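Long-range contacts in contact-dependent inhibitor I (Escherichia coli NC101, PDB 5I4Q), which probably protects its own cell from contact-dependent growth inhibition by binding the toxin part of contact-dependent inhibitor A, with which it is found in complex: residues Y28-I32 / M57-L61; T42-Q48 / R91-H95. All coordinates share one frame; numbering follows the deposited sequence.

Contact 1 (Y28-I32 / M57-L61); sequences YEECI and MQSEL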
ATOM      1  N   TYR B  28      -7.336   5.932 -15.459  1.00 45.68           N
ATOM      2  CA  TYR B  28      -8.626   6.518 -15.098  1.00 43.97           C
ATOM      3  C   TYR B  28      -8.556   8.002 -15.410  1.00 43.35           C
ATOM      4  O   TYR B  28      -9.434   8.532 -16.008  1.00 40.40           O
ATOM      5  CB  TYR B  28      -8.996   6.268 -13.641  1.00 42.14           C
ATOM      6  CG  TYR B  28      -9.727   4.969 -13.347  1.00 43.00           C
ATOM      7  CD1 TYR B  28      -9.058   3.812 -13.115  1.00 47.12           C
ATOM      8  CD2 TYR B  28     -11.080   4.949 -13.166  1.00 42.99           C
ATOM      9  CE1 TYR B  28      -9.740   2.655 -12.802  1.00 49.21           C
ATOM     10  CE2 TYR B  28     -11.751   3.823 -12.884  1.00 43.05           C
ATOM     11  CZ  TYR B  28     -11.093   2.666 -12.719  1.00 46.17           C
ATOM     12  OH  TYR B  28     -11.800   1.541 -12.401  1.00 49.22           O
ATOM     13  N   GLU B  29      -7.452   8.634 -15.059  1.00 45.57           N
ATOM     14  CA  GLU B  29      -7.270  10.063 -15.246  1.00 51.58           C
ATOM     15  C   GLU B  29      -7.372  10.446 -16.716  1.00 52.38           C
ATOM     16  O   GLU B  29      -8.067  11.382 -17.066  1.00 52.78           O
ATOM     17  CB  GLU B  29      -5.935  10.536 -14.643  1.00 58.74           C
ATOM     18  CG  GLU B  29      -6.033  11.844 -13.873  1.00 68.85           C
ATOM     19  CD  GLU B  29      -4.701  12.362 -13.347  1.00 75.92           C
ATOM     20  OE1 GLU B  29      -4.053  13.134 -14.095  1.00 84.19           O
ATOM     21  OE2 GLU B  29      -4.331  12.033 -12.195  1.00 70.86           O
ATOM     22  N   GLU B  30      -6.716   9.695 -17.571  1.00 54.98           N
ATOM     23  CA  GLU B  30      -6.730   9.964 -18.996  1.00 60.82           C
ATOM     24  C   GLU B  30      -8.126   9.765 -19.574  1.00 58.43           C
ATOM     25  O   GLU B  30      -8.623  10.618 -20.287  1.00 56.49           O
ATOM     26  CB  GLU B  30      -5.710   9.060 -19.717  1.00 69.43           C
ATOM     27  CG  GLU B  30      -4.244   9.498 -19.527  1.00 77.63           C
ATOM     28  CD  GLU B  30      -3.178   8.431 -19.901  1.00 84.61           C
ATOM     29  OE1 GLU B  30      -3.491   7.455 -20.629  1.00 83.81           O
ATOM     30  OE2 GLU B  30      -2.007   8.566 -19.447  1.00 81.77           O
ATOM     31  N   CYS B  31      -8.749   8.635 -19.255  1.00 58.55           N
ATOM     32  CA  CYS B  31     -10.089   8.293 -19.746  1.00 59.28           C
ATOM     33  C   CYS B  31     -11.158   9.363 -19.329  1.00 54.53           C
ATOM     34  O   CYS B  31     -12.023   9.777 -20.103  1.00 50.86           O
ATOM     35  CB  CYS B  31     -10.461   6.906 -19.230  1.00 64.39           C
ATOM     36  SG  CYS B  31     -11.554   5.977 -20.312  1.00 84.76           S
ATOM     37  N   ILE B  32     -11.042   9.847 -18.110  1.00 48.57           N
ATOM     38  CA  ILE B  32     -11.899  10.890 -17.620  1.00 50.01           C
ATOM     39  C   ILE B  32     -11.650  12.225 -18.332  1.00 51.60           C
ATOM     40  O   ILE B  32     -12.616  12.894 -18.638  1.00 47.62           O
ATOM     41  CB  ILE B  32     -11.722  11.080 -16.122  1.00 47.61           C
ATOM     42  CG1 ILE B  32     -12.294   9.873 -15.382  1.00 48.24           C
ATOM     43  CG2 ILE B  32     -12.342  12.386 -15.697  1.00 45.17           C
ATOM     44  CD1 ILE B  32     -11.857   9.806 -13.923  1.00 54.01           C
HETATM   45  N   MSE B  57     -17.116   5.624 -13.396  1.00 40.23           N
HETATM   46  CA  MSE B  57     -15.710   5.691 -13.036  1.00 44.19           C
HETATM   47  C   MSE B  57     -15.496   6.351 -11.703  1.00 37.61           C
HETATM   48  O   MSE B  57     -14.679   5.909 -10.961  1.00 36.75           O
HETATM   49  CB  MSE B  57     -14.886   6.413 -14.117  1.00 46.63           C
HETATM   50  CG  MSE B  57     -14.903   5.516 -15.345  1.00 58.32           C
HETATM   51 SE   MSE B  57     -13.613   6.143 -16.727  0.90 75.80          SE
HETATM   52  CE  MSE B  57     -14.304   5.019 -18.232  1.00 81.75           C
ATOM     53  N   GLN B  58     -16.171   7.457 -11.466  1.00 34.85           N
ATOM     54  CA  GLN B  58     -16.102   8.127 -10.210  1.00 35.06           C
ATOM     55  C   GLN B  58     -16.510   7.149  -9.110  1.00 33.68           C
ATOM     56  O   GLN B  58     -15.900   7.125  -8.074  1.00 33.74           O
ATOM     57  CB  GLN B  58     -16.971   9.393 -10.209  1.00 34.79           C
ATOM     58  CG  GLN B  58     -17.039  10.192  -8.889  1.00 34.52           C
ATOM     59  CD  GLN B  58     -17.838   9.548  -7.777  1.00 34.54           C
ATOM     60  OE1 GLN B  58     -18.684   8.689  -8.007  1.00 34.80           O
ATOM     61  NE2 GLN B  58     -17.566   9.950  -6.545  1.00 36.77           N
ATOM     62  N   SER B  59     -17.539   6.349  -9.358  1.00 35.03           N
ATOM     63  CA  SER B  59     -18.065   5.397  -8.350  1.00 35.01           C
ATOM     64  C   SER B  59     -17.061   4.371  -8.003  1.00 35.48           C
ATOM     65  O   SER B  59     -16.934   4.017  -6.834  1.00 36.61           O
ATOM     66  CB  SER B  59     -19.352   4.729  -8.787  1.00 36.15           C
ATOM     67  OG  SER B  59     -20.352   5.740  -8.915  1.00 39.95           O
ATOM     68  N   GLU B  60     -16.289   3.947  -8.983  1.00 35.35           N
ATOM     69  CA  GLU B  60     -15.276   2.988  -8.715  1.00 35.66           C
ATOM     70  C   GLU B  60     -14.148   3.644  -7.925  1.00 35.30           C
ATOM     71  O   GLU B  60     -13.528   2.998  -7.077  1.00 31.41           O
ATOM     72  CB  GLU B  60     -14.759   2.405 -10.024  1.00 37.94           C
ATOM     73  CG  GLU B  60     -15.793   1.570 -10.744  1.00 40.56           C
ATOM     74  CD  GLU B  60     -15.491   1.323 -12.245  1.00 45.09           C
ATOM     75  OE1 GLU B  60     -14.450   1.756 -12.765  1.00 46.28           O
ATOM     76  OE2 GLU B  60     -16.312   0.652 -12.905  1.00 46.82           O
ATOM     77  N   LEU B  61     -13.820   4.912  -8.270  1.00 35.43           N
ATOM     78  CA  LEU B  61     -12.760   5.609  -7.565  1.00 34.39           C
ATOM     79  C   LEU B  61     -13.189   5.897  -6.126  1.00 33.01           C
ATOM     80  O   LEU B  61     -12.392   5.839  -5.216  1.00 33.21           O
ATOM     81  CB  LEU B  61     -12.363   6.872  -8.277  1.00 35.60           C
ATOM     82  CG  LEU B  61     -11.572   6.617  -9.558  1.00 38.35           C
ATOM     83  CD1 LEU B  61     -11.610   7.827 -10.431  1.00 41.30           C
ATOM     84  CD2 LEU B  61     -10.134   6.242  -9.365  1.00 39.69           C
TER
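Tyr28 reaches across from helix 4-40 and meets helix 44-66 through both its hydroxyl and its ring. The polar part is a single hydrogen bond: Tyr28 OH donates to Glu60 OE1 at 2.7 Å. That oxygen lies at the ring edge, in the ring plane, while the hydroxyl arrives from above the carboxylate, 35° out of its plane; ring and carboxylate planes stand 84° apart. The extended chain of Glu60 carries its carboxylate to the ring edge, and the other oxygen, OE2, has a long, weak ion pair with Arg56, consistent with an ionised carboxylate.

One set of apolar contacts lies on the same ring. Leu61 lies over one face, its CD2 offset toward the rim, and Tyr28 CD2 comes 4.0 Å from Leu61 CG. Away from the ring, Leu61 and Ile32 point at each other tip to tip, with Ile32 CD1 4.0 Å from Leu61 CD1.

Sulfur and selenium make the third group. Met57, a selenomethionine here, runs out extended beyond CG, which carries its end past Ile32 to Cys31; Ile32 CG1 lies 4.2 Å from Met57 SE, and Met57 CE touches Cys31 SG at 3.6 Å. The selenium also makes a Met-aromatic contact, oblique to the Tyr28 ring and 5.4 Å from its centroid.

The two helices run nearly antiparallel here, 157° between directions with axes 11.6 Å apart, a spacing bridged by the side chains of Tyr28, Met57 and Leu61. Helix 74-82 packs beside the pair, its Leu79 touching both Ile32 and Leu61, and Trp104 adds to the cover of Ile32. At the tyrosine end, Phe7 and Ile3 of the second subunit pack on Tyr28, and Trp4 of that subunit packs on Glu60.

Contact 2 (T42-Q48 / R91-H95); sequences TNFDNAQ and RKYWH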
ATOM      1  N   THR B  42     -20.644  18.040 -27.044  1.00 60.04           N
ATOM      2  CA  THR B  42     -21.886  17.508 -27.622  1.00 58.57           C
ATOM      3  C   THR B  42     -23.083  18.092 -26.896  1.00 59.48           C
ATOM      4  O   THR B  42     -22.930  18.810 -25.878  1.00 54.27           O
ATOM      5  CB  THR B  42     -21.862  15.943 -27.715  1.00 60.21           C
ATOM      6  OG1 THR B  42     -22.902  15.487 -28.582  1.00 71.19           O
ATOM      7  CG2 THR B  42     -22.003  15.246 -26.419  1.00 55.79           C
ATOM      8  N   ASN B  43     -24.276  17.838 -27.425  1.00 53.61           N
ATOM      9  CA  ASN B  43     -25.463  18.368 -26.755  1.00 58.29           C
ATOM     10  C   ASN B  43     -25.870  17.522 -25.498  1.00 53.90           C
ATOM     11  O   ASN B  43     -25.390  16.419 -25.270  1.00 52.01           O
ATOM     12  CB  ASN B  43     -26.608  18.632 -27.757  1.00 59.06           C
ATOM     13  CG  ASN B  43     -27.313  17.366 -28.199  1.00 66.92           C
ATOM     14  OD1 ASN B  43     -27.283  16.339 -27.505  1.00 70.40           O
ATOM     15  ND2 ASN B  43     -27.977  17.434 -29.350  1.00 65.37           N
ATOM     16  N   PHE B  44     -26.750  18.074 -24.691  1.00 51.53           N
ATOM     17  CA  PHE B  44     -27.116  17.454 -23.443  1.00 51.39           C
ATOM     18  C   PHE B  44     -27.671  16.052 -23.602  1.00 50.87           C
ATOM     19  O   PHE B  44     -27.275  15.150 -22.875  1.00 52.25           O
ATOM     20  CB  PHE B  44     -28.085  18.328 -22.633  1.00 48.28           C
ATOM     21  CG  PHE B  44     -28.317  17.832 -21.239  1.00 46.92           C
ATOM     22  CD1 PHE B  44     -27.327  17.928 -20.298  1.00 47.32           C
ATOM     23  CD2 PHE B  44     -29.521  17.240 -20.879  1.00 47.01           C
ATOM     24  CE1 PHE B  44     -27.540  17.523 -18.986  1.00 47.89           C
ATOM     25  CE2 PHE B  44     -29.726  16.770 -19.592  1.00 49.64           C
ATOM     26  CZ  PHE B  44     -28.720  16.902 -18.640  1.00 48.10           C
ATOM     27  N   ASP B  45     -28.582  15.840 -24.514  1.00 51.59           N
ATOM     28  CA  ASP B  45     -29.138  14.486 -24.676  1.00 55.34           C
ATOM     29  C   ASP B  45     -28.094  13.430 -25.014  1.00 52.66           C
ATOM     30  O   ASP B  45     -28.080  12.347 -24.436  1.00 56.27           O
ATOM     31  CB  ASP B  45     -30.231  14.484 -25.740  1.00 59.34           C
ATOM     32  CG  ASP B  45     -31.557  15.107 -25.235  1.00 68.60           C
ATOM     33  OD1 ASP B  45     -31.577  15.878 -24.220  1.00 65.65           O
ATOM     34  OD2 ASP B  45     -32.609  14.803 -25.859  1.00 78.60           O
ATOM     35  N   ASN B  46     -27.218  13.761 -25.941  1.00 51.70           N
ATOM     36  CA  ASN B  46     -26.206  12.837 -26.447  1.00 54.94           C
ATOM     37  C   ASN B  46     -25.083  12.618 -25.435  1.00 53.41           C
ATOM     38  O   ASN B  46     -24.286  11.728 -25.613  1.00 56.69           O
ATOM     39  CB  ASN B  46     -25.567  13.386 -27.712  1.00 53.74           C
ATOM     40  CG  ASN B  46     -26.546  13.559 -28.836  1.00 58.28           C
ATOM     41  OD1 ASN B  46     -27.520  12.826 -28.937  1.00 62.57           O
ATOM     42  ND2 ASN B  46     -26.297  14.553 -29.682  1.00 58.03           N
ATOM     43  N   ALA B  47     -25.013  13.492 -24.422  1.00 52.05           N
ATOM     44  CA  ALA B  47     -24.045  13.411 -23.335  1.00 48.73           C
ATOM     45  C   ALA B  47     -24.430  12.423 -22.248  1.00 46.38           C
ATOM     46  O   ALA B  47     -23.577  12.061 -21.465  1.00 43.03           O
ATOM     47  CB  ALA B  47     -23.836  14.787 -22.711  1.00 46.92           C
ATOM     48  N   GLN B  48     -25.673  11.957 -22.213  1.00 46.06           N
ATOM     49  CA  GLN B  48     -26.098  11.123 -21.106  1.00 45.47           C
ATOM     50  C   GLN B  48     -25.340   9.810 -20.988  1.00 47.13           C
ATOM     51  O   GLN B  48     -24.991   9.406 -19.867  1.00 49.07           O
ATOM     52  CB  GLN B  48     -27.597  10.857 -21.118  1.00 46.35           C
ATOM     53  CG  GLN B  48     -28.452  12.092 -20.980  1.00 47.09           C
ATOM     54  CD  GLN B  48     -28.039  12.956 -19.831  1.00 47.81           C
ATOM     55  OE1 GLN B  48     -28.146  12.550 -18.656  1.00 46.09           O
ATOM     56  NE2 GLN B  48     -27.565  14.160 -20.139  1.00 44.80           N
ATOM     57  N   ARG B  91     -25.802  16.976 -13.611  1.00 37.08           N
ATOM     58  CA  ARG B  91     -25.449  16.844 -15.045  1.00 37.91           C
ATOM     59  C   ARG B  91     -25.635  18.127 -15.837  1.00 40.47           C
ATOM     60  O   ARG B  91     -24.786  18.471 -16.692  1.00 44.05           O
ATOM     61  CB  ARG B  91     -26.214  15.711 -15.721  1.00 38.06           C
ATOM     62  CG  ARG B  91     -25.758  14.336 -15.232  1.00 37.08           C
ATOM     63  CD  ARG B  91     -26.755  13.266 -15.610  1.00 39.27           C
ATOM     64  NE  ARG B  91     -26.273  11.971 -15.209  1.00 39.68           N
ATOM     65  CZ  ARG B  91     -26.202  10.890 -15.973  1.00 43.36           C
ATOM     66  NH1 ARG B  91     -26.582  10.909 -17.243  1.00 47.62           N
ATOM     67  NH2 ARG B  91     -25.737   9.770 -15.455  1.00 43.06           N
ATOM     68  N   LYS B  92     -26.721  18.834 -15.568  1.00 42.56           N
ATOM     69  CA  LYS B  92     -26.989  20.107 -16.225  1.00 46.36           C
ATOM     70  C   LYS B  92     -25.818  21.060 -15.918  1.00 46.43           C
ATOM     71  O   LYS B  92     -25.292  21.720 -16.795  1.00 49.01           O
ATOM     72  CB  LYS B  92     -28.332  20.661 -15.713  1.00 53.34           C
ATOM     73  CG  LYS B  92     -29.196  21.446 -16.683  1.00 69.87           C
ATOM     74  CD  LYS B  92     -29.590  20.674 -17.956  1.00 81.63           C
ATOM     75  CE  LYS B  92     -30.164  21.571 -19.070  1.00 85.88           C
ATOM     76  NZ  LYS B  92     -30.514  20.796 -20.297  1.00 89.12           N
ATOM     77  N   TYR B  93     -25.415  21.123 -14.649  1.00 45.27           N
ATOM     78  CA  TYR B  93     -24.328  21.997 -14.210  1.00 45.57           C
ATOM     79  C   TYR B  93     -22.989  21.623 -14.867  1.00 43.87           C
ATOM     80  O   TYR B  93     -22.277  22.472 -15.381  1.00 48.50           O
ATOM     81  CB  TYR B  93     -24.187  21.924 -12.684  1.00 46.48           C
ATOM     82  CG  TYR B  93     -23.009  22.666 -12.119  1.00 50.44           C
ATOM     83  CD1 TYR B  93     -23.010  24.062 -12.023  1.00 56.49           C
ATOM     84  CD2 TYR B  93     -21.905  21.988 -11.629  1.00 51.26           C
ATOM     85  CE1 TYR B  93     -21.921  24.755 -11.488  1.00 61.14           C
ATOM     86  CE2 TYR B  93     -20.826  22.667 -11.069  1.00 54.12           C
ATOM     87  CZ  TYR B  93     -20.827  24.041 -10.996  1.00 60.71           C
ATOM     88  OH  TYR B  93     -19.738  24.712 -10.450  1.00 65.79           O
ATOM     89  N   TRP B  94     -22.643  20.352 -14.845  1.00 41.29           N
ATOM     90  CA  TRP B  94     -21.337  19.930 -15.377  1.00 40.06           C
ATOM     91  C   TRP B  94     -21.317  20.060 -16.881  1.00 42.02           C
ATOM     92  O   TRP B  94     -20.304  20.474 -17.443  1.00 43.37           O
ATOM     93  CB  TRP B  94     -20.975  18.517 -14.910  1.00 37.06           C
ATOM     94  CG  TRP B  94     -20.637  18.461 -13.423  1.00 36.65           C
ATOM     95  CD1 TRP B  94     -21.283  17.725 -12.469  1.00 36.76           C
ATOM     96  CD2 TRP B  94     -19.593  19.169 -12.746  1.00 36.14           C
ATOM     97  NE1 TRP B  94     -20.709  17.941 -11.238  1.00 40.22           N
ATOM     98  CE2 TRP B  94     -19.669  18.827 -11.384  1.00 39.70           C
ATOM     99  CE3 TRP B  94     -18.615  20.062 -13.156  1.00 38.71           C
ATOM    100  CZ2 TRP B  94     -18.813  19.380 -10.413  1.00 40.52           C
ATOM    101  CZ3 TRP B  94     -17.745  20.598 -12.201  1.00 41.38           C
ATOM    102  CH2 TRP B  94     -17.844  20.240 -10.851  1.00 42.91           C
ATOM    103  N   HIS B  95     -22.431  19.756 -17.542  1.00 44.45           N
ATOM    104  CA  HIS B  95     -22.456  19.898 -19.000  1.00 47.56           C
ATOM    105  C   HIS B  95     -22.149  21.336 -19.401  1.00 50.75           C
ATOM    106  O   HIS B  95     -21.328  21.596 -20.274  1.00 54.68           O
ATOM    107  CB  HIS B  95     -23.785  19.440 -19.576  1.00 50.06           C
ATOM    108  CG  HIS B  95     -23.830  19.471 -21.072  1.00 54.10           C
ATOM    109  ND1 HIS B  95     -24.650  20.333 -21.777  1.00 58.97           N
ATOM    110  CD2 HIS B  95     -23.151  18.752 -21.997  1.00 54.65           C
ATOM    111  CE1 HIS B  95     -24.467  20.144 -23.071  1.00 60.20           C
ATOM    112  NE2 HIS B  95     -23.551  19.201 -23.230  1.00 59.64           N
TER
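Phe44 and His95 meet where the start of helix 44-66 crosses helix 88-99. Their rings form an offset edge-to-face pair, the Phe44 edge toward the His95 face, with planes at 69° and centroids 5.6 Å apart. The backbone carbon Phe44 CA also sits over the imidazole, a CH-pi contact. With CG trans to the backbone N (chi1 -176°), His95 extends its ring to the loop before the helix, where NE2 donates to Thr42 O at 2.7 Å; the acceptor lies almost in the imidazole plane. This bond and the packing against Phe44 together limit the ring's rotation.

Lys92 crosses one face of Phe44 at about a right angle. Its bend at chi2 lays CD and the amine over the ring, NZ being 4.0 Å from the Phe44 centroid in a cation-pi contact. On the opposite face, the Gln48 amide nitrogen NE2 lies over the ring centre.

Gln48 is held at both ends of its amide. NE2 donates to Phe44 O at 2.9 Å, one turn back, while OE1 accepts from Arg91 NH1 at 2.7 Å from above its carbonyl plane. The same NH1 makes a weak bond to Gln48 O.

Farther out, Arg91 has acidic partners on two other nitrogens: NE pairs with Asp86 and NH2 with Asp52, salt bridges that fix the guanidinium in front of Gln48. At the helix start, Asn43 OD1 accepts from Asn46 N at 3.0 Å, capping the helix between Thr42, whose carbonyl takes the His95 bond, and Phe44.

In this all-helical subunit, the N-capped start of helix 44-66 thus packs crosswise, at 108°, on helix 88-99, with an edge-to-face aromatic pair and a cation-pi contact at the crossing.

Helix 44-66 takes part in both contacts, giving its first turn to contact 2 and a later one to contact 1, with the two centres 18 Å apart. Contact 1 is core, about 3 Å from the chain centre, and joins the helix almost antiparallel to helix 4-40; contact 2 is at the surface, about 19 Å out, and joins it crosswise to helix 88-99. Their chemistry differs: aliphatic, Met and Cys side chains and a tyrosine ring around one hydroxyl-carboxylate bond inside; an aromatic pair, cationic side chains, an amide and backbone carbonyls outside. Both segment pairs also meet the inhibitor A chain, through Ser59 and Tyr93; Tyr28 and Glu60 meet the second subunit.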